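Local coordinates for phosphodiesterase (PDB 7CJ3), which has a transmembrane domain of the bacteriorhodopsin-like family, a bundle of membrane-spanning helices that holds retinal, at residues Val101-Met109 against Val126-Trp134; Met196-Met207 against Arg219-Val230. One frame throughout, in Å; residues are numbered along the deposited sequence.

Interaction 1 (Val101-Met109 against Val126-Trp134). With RET (retinal), chain K.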
loop_
_atom_site.group_PDB
_atom_site.type_symbol
_atom_site.label_atom_id
_atom_site.label_comp_id
_atom_site.label_asym_id
_atom_site.label_seq_id
_atom_site.Cartn_x
_atom_site.Cartn_y
_atom_site.Cartn_z
ATOM N N VAL B 101 -0.926 1.011 14.360
ATOM C CA VAL B 101 -1.504 2.211 15.019
ATOM C C VAL B 101 -2.012 3.123 13.910
ATOM O O VAL B 101 -3.150 3.613 14.012
ATOM C CB VAL B 101 -0.499 2.936 15.933
ATOM C CG1 VAL B 101 -1.022 4.300 16.389
ATOM C CG2 VAL B 101 -0.140 2.087 17.135
ATOM N N ALA B 102 -1.180 3.331 12.891
ATOM C CA ALA B 102 -1.497 4.174 11.719
ATOM C C ALA B 102 -2.723 3.593 11.013
ATOM O O ALA B 102 -3.644 4.341 10.701
ATOM C CB ALA B 102 -0.301 4.265 10.805
ATOM N N CYS B 103 -2.773 2.287 10.847
ATOM C CA CYS B 103 -3.897 1.603 10.180
ATOM C C CYS B 103 -5.228 1.968 10.847
ATOM O O CYS B 103 -6.149 2.444 10.122
ATOM C CB CYS B 103 -3.704 0.099 10.203
ATOM S SG CYS B 103 -5.131 -0.739 9.475
ATOM N N ILE B 104 -5.345 1.728 12.163
ATOM C CA ILE B 104 -6.627 1.929 12.902
ATOM C C ILE B 104 -6.922 3.423 13.071
ATOM O O ILE B 104 -8.135 3.747 13.102
ATOM C CB ILE B 104 -6.689 1.187 14.245
ATOM C CG1 ILE B 104 -5.564 1.617 15.195
ATOM C CG2 ILE B 104 -6.698 -0.310 14.005
ATOM C CD1 ILE B 104 -5.512 0.853 16.529
ATOM N N SER B 105 -5.905 4.298 13.181
ATOM C CA SER B 105 -6.177 5.753 13.318
ATOM C C SER B 105 -6.869 6.191 12.028
ATOM O O SER B 105 -7.896 6.902 12.088
ATOM C CB SER B 105 -4.970 6.590 13.646
ATOM O OG SER B 105 -3.947 5.796 14.229
ATOM N N TYR B 106 -6.368 5.732 10.889
ATOM C CA TYR B 106 -6.923 6.167 9.582
ATOM C C TYR B 106 -8.310 5.539 9.385
ATOM O O TYR B 106 -9.186 6.276 8.902
ATOM C CB TYR B 106 -5.894 5.911 8.478
ATOM C CG TYR B 106 -4.881 7.022 8.341
ATOM C CD1 TYR B 106 -5.239 8.250 7.804
ATOM C CD2 TYR B 106 -3.559 6.846 8.727
ATOM C CE1 TYR B 106 -4.311 9.273 7.653
ATOM C CE2 TYR B 106 -2.619 7.864 8.585
ATOM C CZ TYR B 106 -2.988 9.090 8.040
ATOM O OH TYR B 106 -2.063 10.102 7.919
ATOM N N LEU B 107 -8.522 4.274 9.791
ATOM C CA LEU B 107 -9.853 3.599 9.727
ATOM C C LEU B 107 -10.873 4.450 10.486
ATOM O O LEU B 107 -11.968 4.665 9.949
ATOM C CB LEU B 107 -9.781 2.186 10.325
ATOM C CG LEU B 107 -11.109 1.419 10.386
ATOM C CD1 LEU B 107 -11.799 1.347 9.042
ATOM C CD2 LEU B 107 -10.914 -0.007 10.857
ATOM N N SER B 108 -10.488 4.904 11.682
ATOM C CA SER B 108 -11.271 5.759 12.615
ATOM C C SER B 108 -11.731 7.048 11.925
ATOM O O SER B 108 -12.943 7.359 11.931
ATOM C CB SER B 108 -10.422 6.027 13.840
ATOM O OG SER B 108 -10.211 4.832 14.566
ATOM N N MET B 109 -10.783 7.754 11.312
ATOM C CA MET B 109 -10.997 9.036 10.598
ATOM C C MET B 109 -12.008 8.882 9.454
ATOM O O MET B 109 -12.876 9.783 9.302
ATOM C CB MET B 109 -9.653 9.583 10.117
ATOM C CG MET B 109 -8.823 10.137 11.316
ATOM S SD MET B 109 -7.207 10.764 10.905
ATOM C CE MET B 109 -7.591 12.025 9.713
ATOM N N VAL B 126 -8.746 20.496 12.165
ATOM C CA VAL B 126 -7.484 20.003 12.763
ATOM C C VAL B 126 -7.774 18.621 13.356
ATOM O O VAL B 126 -8.425 18.533 14.407
ATOM C CB VAL B 126 -6.989 20.979 13.845
ATOM C CG1 VAL B 126 -5.587 20.635 14.342
ATOM C CG2 VAL B 126 -7.051 22.407 13.357
ATOM N N TRP B 127 -7.309 17.567 12.691
ATOM C CA TRP B 127 -7.594 16.163 13.065
ATOM C C TRP B 127 -6.672 15.784 14.222
ATOM O O TRP B 127 -5.453 15.503 13.956
ATOM C CB TRP B 127 -7.379 15.251 11.872
ATOM C CG TRP B 127 -8.240 15.534 10.680
ATOM C CD1 TRP B 127 -7.811 15.689 9.390
ATOM C CD2 TRP B 127 -9.677 15.602 10.627
ATOM N NE1 TRP B 127 -8.875 15.858 8.547
ATOM C CE2 TRP B 127 -10.031 15.824 9.276
ATOM C CE3 TRP B 127 -10.701 15.481 11.573
ATOM C CZ2 TRP B 127 -11.360 15.946 8.859
ATOM C CZ3 TRP B 127 -12.011 15.617 11.155
ATOM C CH2 TRP B 127 -12.342 15.826 9.817
ATOM N N LEU B 128 -7.228 15.744 15.447
ATOM C CA LEU B 128 -6.470 15.420 16.684
ATOM C C LEU B 128 -6.038 13.944 16.664
ATOM O O LEU B 128 -5.018 13.575 17.307
ATOM C CB LEU B 128 -7.396 15.738 17.856
ATOM C CG LEU B 128 -7.641 17.238 18.078
ATOM C CD1 LEU B 128 -8.885 17.486 18.936
ATOM C CD2 LEU B 128 -6.409 17.887 18.704
ATOM N N MET B 129 -6.761 13.122 15.909
ATOM C CA MET B 129 -6.447 11.674 15.741
ATOM C C MET B 129 -5.142 11.507 14.944
ATOM O O MET B 129 -4.284 10.731 15.391
ATOM C CB MET B 129 -7.599 10.924 15.066
ATOM C CG MET B 129 -7.371 9.427 14.963
ATOM S SD MET B 129 -7.328 8.548 16.538
ATOM C CE MET B 129 -9.092 8.271 16.696
ATOM N N ARG B 130 -4.962 12.244 13.847
ATOM C CA ARG B 130 -3.673 12.227 13.102
ATOM C C ARG B 130 -2.552 12.668 14.052
ATOM O O ARG B 130 -1.566 11.905 14.175
ATOM C CB ARG B 130 -3.699 13.055 11.824
ATOM C CG ARG B 130 -2.458 12.842 10.961
ATOM C CD ARG B 130 -2.647 13.311 9.518
ATOM N NE ARG B 130 -3.237 14.642 9.461
ATOM C CZ ARG B 130 -4.032 15.090 8.487
ATOM N NH1 ARG B 130 -4.311 14.341 7.421
ATOM N NH2 ARG B 130 -4.529 16.309 8.564
ATOM N N TYR B 131 -2.716 13.800 14.742
ATOM C CA TYR B 131 -1.718 14.292 15.729
ATOM C C TYR B 131 -1.473 13.212 16.802
ATOM O O TYR B 131 -0.288 12.926 17.086
ATOM C CB TYR B 131 -2.144 15.651 16.301
ATOM C CG TYR B 131 -1.814 16.835 15.426
ATOM C CD1 TYR B 131 -0.495 17.297 15.294
ATOM C CD2 TYR B 131 -2.807 17.529 14.749
ATOM C CE1 TYR B 131 -0.175 18.387 14.500
ATOM C CE2 TYR B 131 -2.510 18.635 13.959
ATOM C CZ TYR B 131 -1.192 19.066 13.831
ATOM O OH TYR B 131 -0.903 20.161 13.055
ATOM N N ALA B 132 -2.523 12.571 17.323
ATOM C CA ALA B 132 -2.408 11.466 18.307
ATOM C C ALA B 132 -1.569 10.313 17.765
ATOM O O ALA B 132 -0.649 9.874 18.443
ATOM C CB ALA B 132 -3.781 10.980 18.701
ATOM N N GLU B 133 -1.910 9.801 16.590
ATOM C CA GLU B 133 -1.093 8.799 15.853
ATOM C C GLU B 133 0.394 9.221 15.791
ATOM O O GLU B 133 1.287 8.420 16.161
ATOM C CB GLU B 133 -1.648 8.681 14.435
ATOM C CG GLU B 133 -0.867 7.704 13.584
ATOM C CD GLU B 133 -0.582 8.160 12.161
ATOM O OE1 GLU B 133 -1.428 8.880 11.584
ATOM O OE2 GLU B 133 0.493 7.788 11.640
ATOM N N TRP B 134 0.651 10.441 15.292
ATOM C CA TRP B 134 2.008 11.016 15.138
ATOM C C TRP B 134 2.748 10.994 16.488
ATOM O O TRP B 134 3.935 10.553 16.509
ATOM C CB TRP B 134 1.959 12.417 14.504
ATOM C CG TRP B 134 1.584 12.433 13.045
ATOM C CD1 TRP B 134 1.340 11.344 12.243
ATOM C CD2 TRP B 134 1.390 13.594 12.205
ATOM N NE1 TRP B 134 1.008 11.750 10.977
ATOM C CE2 TRP B 134 1.039 13.123 10.920
ATOM C CE3 TRP B 134 1.502 14.978 12.392
ATOM C CZ2 TRP B 134 0.772 13.988 9.859
ATOM C CZ3 TRP B 134 1.276 15.831 11.328
ATOM C CH2 TRP B 134 0.871 15.333 10.092
HETATM C C1 RET K . 4.074 19.784 12.021
HETATM C C2 RET K . 3.771 21.177 12.575
HETATM C C3 RET K . 4.515 22.258 11.928
HETATM C C4 RET K . 6.007 22.014 12.007
HETATM C C5 RET K . 6.431 20.575 11.900
HETATM C C6 RET K . 5.561 19.543 11.777
HETATM C C7 RET K . 6.086 18.206 11.460
HETATM C C8 RET K . 5.414 16.988 11.423
HETATM C C9 RET K . 5.972 15.678 11.340
HETATM C C10 RET K . 5.176 14.506 11.361
HETATM C C11 RET K . 5.562 13.184 11.106
HETATM C C12 RET K . 4.786 12.035 11.006
HETATM C C13 RET K . 5.224 10.716 10.800
HETATM C C14 RET K . 4.327 9.664 10.825
HETATM C C15 RET K . 4.645 8.276 11.146
HETATM C C16 RET K . 3.529 18.816 13.087
HETATM C C17 RET K . 3.267 19.602 10.723
HETATM C C18 RET K . 7.937 20.433 11.953
HETATM C C19 RET K . 7.450 15.475 11.207
HETATM C C20 RET K . 6.681 10.495 10.529
HETATM O O HOH W 1 -2.867 12.398 6.502
#

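Interaction 2 (Met196-Met207 against Arg219-Val230). With OLC ((2R)-2,3-dihydroxypropyl (9Z)-octadec-9-enoate), chain N; OLC ((2R)-2,3-dihydroxypropyl (9Z)-octadec-9-enoate), chain O.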
loop_
_atom_site.group_PDB
_atom_site.type_symbol
_atom_site.label_atom_id
_atom_site.label_comp_id
_atom_site.label_asym_id
_atom_site.label_seq_id
_atom_site.Cartn_x
_atom_site.Cartn_y
_atom_site.Cartn_z
ATOM N N MET B 196 16.203 16.407 13.185
ATOM C CA MET B 196 16.720 15.772 11.943
ATOM C C MET B 196 18.259 15.776 11.952
ATOM O O MET B 196 18.859 14.815 11.412
ATOM C CB MET B 196 16.209 16.485 10.690
ATOM C CG MET B 196 14.713 16.271 10.409
ATOM S SD MET B 196 14.228 14.558 9.955
ATOM C CE MET B 196 13.709 13.959 11.566
ATOM N N LEU B 197 18.875 16.802 12.553
ATOM C CA LEU B 197 20.348 16.977 12.555
ATOM C C LEU B 197 20.962 15.911 13.460
ATOM O O LEU B 197 21.982 15.297 13.048
ATOM C CB LEU B 197 20.725 18.384 13.042
ATOM C CG LEU B 197 20.998 19.436 11.960
ATOM C CD1 LEU B 197 21.094 20.831 12.565
ATOM C CD2 LEU B 197 22.258 19.106 11.152
ATOM N N HIS B 198 20.373 15.727 14.648
ATOM C CA HIS B 198 20.852 14.766 15.672
ATOM C C HIS B 198 20.540 13.344 15.223
ATOM O O HIS B 198 21.393 12.461 15.467
ATOM C CB HIS B 198 20.297 15.091 17.052
ATOM C CG HIS B 198 21.076 16.146 17.758
ATOM N ND1 HIS B 198 20.798 17.486 17.634
ATOM C CD2 HIS B 198 22.135 16.041 18.599
ATOM C CE1 HIS B 198 21.647 18.162 18.401
ATOM N NE2 HIS B 198 22.481 17.296 18.990
ATOM N N MET B 199 19.395 13.130 14.571
ATOM C CA MET B 199 19.071 11.813 13.962
ATOM C C MET B 199 20.152 11.464 12.935
ATOM O O MET B 199 20.651 10.309 12.972
ATOM C CB MET B 199 17.718 11.830 13.253
ATOM C CG MET B 199 17.345 10.495 12.664
ATOM S SD MET B 199 17.819 10.280 10.905
ATOM C CE MET B 199 17.106 11.768 10.197
ATOM N N TRP B 200 20.465 12.422 12.045
ATOM C CA TRP B 200 21.510 12.304 10.994
ATOM C C TRP B 200 22.843 11.951 11.680
ATOM O O TRP B 200 23.495 10.980 11.252
ATOM C CB TRP B 200 21.558 13.580 10.133
ATOM C CG TRP B 200 22.399 13.456 8.896
ATOM C CD1 TRP B 200 23.745 13.660 8.794
ATOM C CD2 TRP B 200 21.961 13.074 7.576
ATOM N NE1 TRP B 200 24.169 13.432 7.514
ATOM C CE2 TRP B 200 23.101 13.051 6.751
ATOM C CE3 TRP B 200 20.728 12.733 7.019
ATOM C CZ2 TRP B 200 23.043 12.699 5.410
ATOM C CZ3 TRP B 200 20.666 12.399 5.685
ATOM C CH2 TRP B 200 21.815 12.384 4.893
ATOM N N GLY B 201 23.152 12.624 12.790
ATOM C CA GLY B 201 24.360 12.408 13.608
ATOM C C GLY B 201 24.548 10.965 14.042
ATOM O O GLY B 201 25.628 10.394 13.777
ATOM N N MET B 202 23.547 10.387 14.706
ATOM C CA MET B 202 23.686 9.081 15.414
ATOM C C MET B 202 23.821 7.942 14.397
ATOM O O MET B 202 24.570 6.991 14.684
ATOM C CB MET B 202 22.523 8.824 16.383
ATOM C CG MET B 202 21.180 8.610 15.727
ATOM S SD MET B 202 19.918 8.004 16.913
ATOM C CE MET B 202 19.679 9.459 17.933
ATOM N N PHE B 203 23.158 8.047 13.241
ATOM C CA PHE B 203 23.371 7.139 12.085
ATOM C C PHE B 203 24.806 7.262 11.563
ATOM O O PHE B 203 25.362 6.222 11.167
ATOM C CB PHE B 203 22.411 7.459 10.955
ATOM C CG PHE B 203 21.077 6.799 11.116
ATOM C CD1 PHE B 203 20.945 5.438 10.927
ATOM C CD2 PHE B 203 19.953 7.536 11.462
ATOM C CE1 PHE B 203 19.707 4.829 11.048
ATOM C CE2 PHE B 203 18.720 6.916 11.609
ATOM C CZ PHE B 203 18.602 5.566 11.386
ATOM N N GLY B 204 25.349 8.487 11.540
ATOM C CA GLY B 204 26.731 8.785 11.137
ATOM C C GLY B 204 27.753 8.169 12.088
ATOM O O GLY B 204 28.692 7.483 11.602
ATOM N N LYS B 205 27.607 8.403 13.396
ATOM C CA LYS B 205 28.501 7.808 14.420
ATOM C C LYS B 205 28.644 6.304 14.121
ATOM O O LYS B 205 29.806 5.793 14.095
ATOM C CB LYS B 205 27.971 8.117 15.821
ATOM C CG LYS B 205 28.162 9.555 16.262
ATOM C CD LYS B 205 27.246 9.981 17.384
ATOM C CE LYS B 205 27.320 11.475 17.648
ATOM N NZ LYS B 205 26.504 11.906 18.812
ATOM N N ALA B 206 27.551 5.645 13.719
ATOM C CA ALA B 206 27.420 4.174 13.578
ATOM C C ALA B 206 27.926 3.682 12.219
ATOM O O ALA B 206 28.219 2.494 12.107
ATOM C CB ALA B 206 25.991 3.771 13.783
ATOM N N MET B 207 28.013 4.559 11.222
ATOM C CA MET B 207 28.524 4.193 9.876
ATOM C C MET B 207 30.051 4.087 9.888
ATOM O O MET B 207 30.581 3.461 8.941
ATOM C CB MET B 207 28.090 5.232 8.835
ATOM C CG MET B 207 26.654 5.110 8.416
ATOM S SD MET B 207 26.071 6.608 7.600
ATOM C CE MET B 207 26.675 6.298 5.940
ATOM N N ARG B 219 26.466 -0.468 6.575
ATOM C CA ARG B 219 26.803 0.958 6.386
ATOM C C ARG B 219 25.817 1.585 5.392
ATOM O O ARG B 219 25.257 2.645 5.705
ATOM C CB ARG B 219 28.261 1.042 5.914
ATOM C CG ARG B 219 28.952 2.346 6.278
ATOM C CD ARG B 219 30.334 2.516 5.708
ATOM N NE ARG B 219 30.698 3.924 5.836
ATOM C CZ ARG B 219 30.442 4.867 4.935
ATOM N NH1 ARG B 219 29.829 4.574 3.795
ATOM N NH2 ARG B 219 30.814 6.105 5.188
ATOM N N HIS B 220 25.587 0.952 4.231
ATOM C CA HIS B 220 24.767 1.573 3.166
ATOM C C HIS B 220 23.344 1.779 3.694
ATOM O O HIS B 220 22.752 2.831 3.383
ATOM C CB HIS B 220 24.804 0.779 1.854
ATOM C CG HIS B 220 24.304 1.580 0.689
ATOM N ND1 HIS B 220 23.671 1.005 -0.416
ATOM C CD2 HIS B 220 24.235 2.921 0.499
ATOM C CE1 HIS B 220 23.298 1.954 -1.256
ATOM N NE2 HIS B 220 23.630 3.144 -0.722
ATOM N N ALA B 221 22.809 0.818 4.457
ATOM C CA ALA B 221 21.393 0.803 4.887
ATOM C C ALA B 221 21.160 1.880 5.953
ATOM O O ALA B 221 20.115 2.531 5.897
ATOM C CB ALA B 221 21.020 -0.564 5.380
ATOM N N LEU B 222 22.110 2.086 6.861
ATOM C CA LEU B 222 22.075 3.210 7.834
ATOM C C LEU B 222 21.957 4.538 7.072
ATOM O O LEU B 222 21.241 5.431 7.556
ATOM C CB LEU B 222 23.318 3.189 8.732
ATOM C CG LEU B 222 23.163 2.413 10.057
ATOM C CD1 LEU B 222 23.361 0.931 9.852
ATOM C CD2 LEU B 222 24.143 2.909 11.114
ATOM N N HIS B 223 22.599 4.668 5.905
ATOM C CA HIS B 223 22.572 5.922 5.112
ATOM C C HIS B 223 21.212 6.095 4.438
ATOM O O HIS B 223 20.657 7.220 4.481
ATOM C CB HIS B 223 23.720 5.988 4.092
ATOM C CG HIS B 223 23.746 7.298 3.369
ATOM N ND1 HIS B 223 23.391 7.412 2.037
ATOM C CD2 HIS B 223 23.978 8.548 3.811
ATOM C CE1 HIS B 223 23.438 8.677 1.686
ATOM N NE2 HIS B 223 23.787 9.395 2.759
ATOM N N LEU B 224 20.710 5.035 3.801
ATOM C CA LEU B 224 19.384 5.034 3.121
ATOM C C LEU B 224 18.278 5.355 4.136
ATOM O O LEU B 224 17.331 6.079 3.768
ATOM C CB LEU B 224 19.187 3.683 2.441
ATOM C CG LEU B 224 20.010 3.554 1.170
ATOM C CD1 LEU B 224 19.766 2.206 0.526
ATOM C CD2 LEU B 224 19.683 4.679 0.194
ATOM N N LEU B 225 18.422 4.901 5.384
ATOM C CA LEU B 225 17.441 5.193 6.446
ATOM C C LEU B 225 17.406 6.694 6.783
ATOM O O LEU B 225 16.293 7.262 6.761
ATOM C CB LEU B 225 17.766 4.320 7.659
ATOM C CG LEU B 225 17.258 2.875 7.550
ATOM C CD1 LEU B 225 17.645 2.056 8.777
ATOM C CD2 LEU B 225 15.752 2.830 7.333
ATOM N N ARG B 226 18.546 7.319 7.108
ATOM C CA ARG B 226 18.600 8.763 7.476
ATOM C C ARG B 226 18.162 9.675 6.307
ATOM O O ARG B 226 17.643 10.789 6.572
ATOM C CB ARG B 226 19.987 9.138 7.991
ATOM C CG ARG B 226 21.128 8.958 7.004
ATOM C CD ARG B 226 22.435 9.369 7.664
ATOM N NE ARG B 226 23.599 9.320 6.787
ATOM C CZ ARG B 226 24.801 9.799 7.106
ATOM N NH1 ARG B 226 25.010 10.360 8.283
ATOM N NH2 ARG B 226 25.807 9.717 6.265
ATOM N N CYS B 227 18.367 9.241 5.052
ATOM C CA CYS B 227 17.906 9.949 3.823
ATOM C C CYS B 227 16.385 9.783 3.716
ATOM O O CYS B 227 15.691 10.744 3.397
ATOM C CB CYS B 227 18.600 9.424 2.566
ATOM S SG CYS B 227 20.366 9.818 2.389
ATOM N N GLU B 228 15.871 8.590 4.004
ATOM C CA GLU B 228 14.427 8.288 3.880
ATOM C C GLU B 228 13.625 9.217 4.807
ATOM O O GLU B 228 12.612 9.777 4.324
ATOM C CB GLU B 228 14.179 6.824 4.217
ATOM C CG GLU B 228 12.825 6.311 3.766
ATOM C CD GLU B 228 11.644 6.527 4.697
ATOM O OE1 GLU B 228 10.533 6.506 4.146
ATOM O OE2 GLU B 228 11.803 6.702 5.939
ATOM N N ILE B 229 14.068 9.351 6.072
ATOM C CA ILE B 229 13.390 10.095 7.168
ATOM C C ILE B 229 13.337 11.583 6.800
ATOM O O ILE B 229 12.255 12.207 6.902
ATOM C CB ILE B 229 14.110 9.791 8.504
ATOM C CG1 ILE B 229 13.843 8.337 8.925
ATOM C CG2 ILE B 229 13.719 10.763 9.619
ATOM C CD1 ILE B 229 14.824 7.780 9.913
ATOM N N VAL B 230 14.453 12.116 6.306
ATOM C CA VAL B 230 14.591 13.537 5.885
ATOM C C VAL B 230 13.660 13.802 4.691
ATOM O O VAL B 230 12.923 14.819 4.712
ATOM C CB VAL B 230 16.062 13.871 5.581
ATOM C CG1 VAL B 230 16.218 15.245 4.917
ATOM C CG2 VAL B 230 16.914 13.785 6.843
HETATM C C18 OLC N . 12.500 21.673 5.384
HETATM C C10 OLC N . 20.938 16.506 7.436
HETATM C C9 OLC N . 22.263 16.403 7.188
HETATM C C17 OLC N . 14.010 21.468 5.439
HETATM C C11 OLC N . 20.219 17.728 7.926
HETATM C C8 OLC N . 23.301 17.461 7.359
HETATM C C24 OLC N . 30.998 11.086 9.173
HETATM C C16 OLC N . 14.520 20.341 6.360
HETATM C C12 OLC N . 18.780 17.725 7.458
HETATM C C7 OLC N . 24.681 16.839 7.532
HETATM C C15 OLC N . 16.013 20.483 6.710
HETATM C C13 OLC N . 18.232 19.167 7.233
HETATM C C6 OLC N . 25.598 17.672 8.434
HETATM C C14 OLC N . 16.720 19.128 6.837
HETATM C C5 OLC N . 25.408 17.534 9.966
HETATM C C4 OLC N . 25.869 16.217 10.672
HETATM C C3 OLC N . 26.828 15.299 9.884
HETATM C C2 OLC N . 26.934 13.835 10.372
HETATM C C21 OLC N . 28.572 10.747 8.403
HETATM C C1 OLC N . 27.397 12.912 9.218
HETATM C C22 OLC N . 30.048 10.287 8.270
HETATM O O19 OLC N . 27.078 13.170 8.051
HETATM O O25 OLC N . 32.230 10.385 9.242
HETATM O O23 OLC N . 30.215 8.871 8.534
HETATM O O20 OLC N . 28.265 11.726 9.430
HETATM C C18 OLC O . 12.229 30.377 11.920
HETATM C C10 OLC O . 17.728 24.694 15.289
HETATM C C9 OLC O . 18.589 23.839 15.844
HETATM C C17 OLC O . 13.410 30.716 12.816
HETATM C C11 OLC O . 17.985 25.480 14.030
HETATM C C8 OLC O . 19.964 23.572 15.304
HETATM C C24 OLC O . 28.182 23.943 18.498
HETATM C C16 OLC O . 14.047 29.424 13.345
HETATM C C12 OLC O . 17.092 26.717 14.039
HETATM C C7 OLC O . 20.672 22.461 16.093
HETATM C C15 OLC O . 15.586 29.387 13.252
HETATM C C13 OLC O . 16.171 26.870 12.821
HETATM C C6 OLC O . 22.170 22.662 15.907
HETATM C C14 OLC O . 16.131 28.313 12.277
HETATM C C5 OLC O . 23.008 21.397 15.916
HETATM C C4 OLC O . 22.847 20.662 17.223
HETATM C C3 OLC O . 23.441 21.357 18.458
HETATM C C2 OLC O . 24.957 21.618 18.355
HETATM C C21 OLC O . 28.159 21.960 20.036
HETATM C C1 OLC O . 25.649 21.610 19.716
HETATM C C22 OLC O . 28.665 22.497 18.688
HETATM O O19 OLC O . 25.071 22.010 20.713
HETATM O O25 OLC O . 27.717 24.169 17.161
HETATM O O23 OLC O . 30.108 22.407 18.613
HETATM O O20 OLC O . 27.018 21.114 19.865
#

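Interaction 1 (Val101-Met109 against Val126-Trp134)
M109 sets CG anti to its carbonyl carbon (chi1 -73°) and bends at chi3, which swings CE over one face of the W127 indole. CE lies 3.9 Å from the centroid of the W127 five-membered ring, a CH-pi contact, while SD stands obliquely to the same ring in a looser Met-aromatic approach. M109 and M129 run antiparallel alongside each other, their CG atoms 4.0 Å apart, and M129 CE reaches S108 CB. E133 leaves its helix with CG anti to the backbone N (chi1 179°), CG lying against S105 OG at 3.7 Å. The two carboxylate oxygens go to different partners: OE1 approaches Y106 CE2 obliquely at 3.4 Å, and OE2 rests on A102 CB while bonding weakly to K265. These are neighbouring antiparallel helices of a microbial-rhodopsin bundle; the axes of these short segments pass 9.7 Å apart. Polar ends meet through water: one molecule, in the Y106 ring plane, donates to Y106 OH (2.8 Å) and accepts from R130 NH1 (2.6 Å). Y106 OH also bonds D261, and R130 has a salt bridge to E254. R130 CG lies on one face of W134, a residue of the retinal pocket, and retinal C12 lies over the other.

Interaction 2 (Met196-Met207 against Arg219-Val230)
R226 reaches across to W200 from the turn of helix 219-230 that faces it. CG lies between the backbone N and the carbonyl carbon (chi1 61°), and from there the chain runs extended to NE. CB touches M199 SD at 3.8 Å as well as the rim of the W200 indole. CG continues along that rim at CZ3. CD sits over the middle of the W200 six-membered ring, 3.7 Å from its centroid, with F203 CB also against it. NE passes above W200 CZ2, and the guanidinium then lies flat on the indole, planes 11° apart, CZ 4.0 Å from the centroid of the five-membered ring. R226 NH1 gives a weak hydrogen bond to W200 O (3.4 Å); W200 NE1, also a donor, lies close to NH1 without bonding to it. R226 NH2 meets M207 SD at 3.4 Å, the sulfur lying over the opposite guanidinium face. Knobs-into-holes packing joins these two antiparallel helices of the rhodopsin-like bundle: F203 fits among L222, L225, R226 and I229. On the far face of W200 runs a monoolein chain, whose O19 accepts from W200 NE1 (3.0 Å). The guanidinium is therefore sandwiched between indole and thioether, and cation-pi attraction and the polarisable sulfur probably help to stabilise its charge, beside a lipid ester.

After three helices from the N terminus, helix 86-111 runs into a 16-residue connection containing the small antiparallel pair 117-118 and 125-126, and interaction 1 closes it by returning helix 128-149 alongside. The chain then passes through helix 153-173 to helix 178-207. A connection of 11 residues without helix or strand follows, and interaction 2 closes that one with helix 219-233. The two contacts come in series, neither nested nor crossed, with centres about 27 Å apart on opposite sides of the chain's centre. Helix 128-149 bridges them: its beginning belongs to interaction 1, while W144 and C145 near its other end touch interaction 2. Helix 250-277 also borders both contacts.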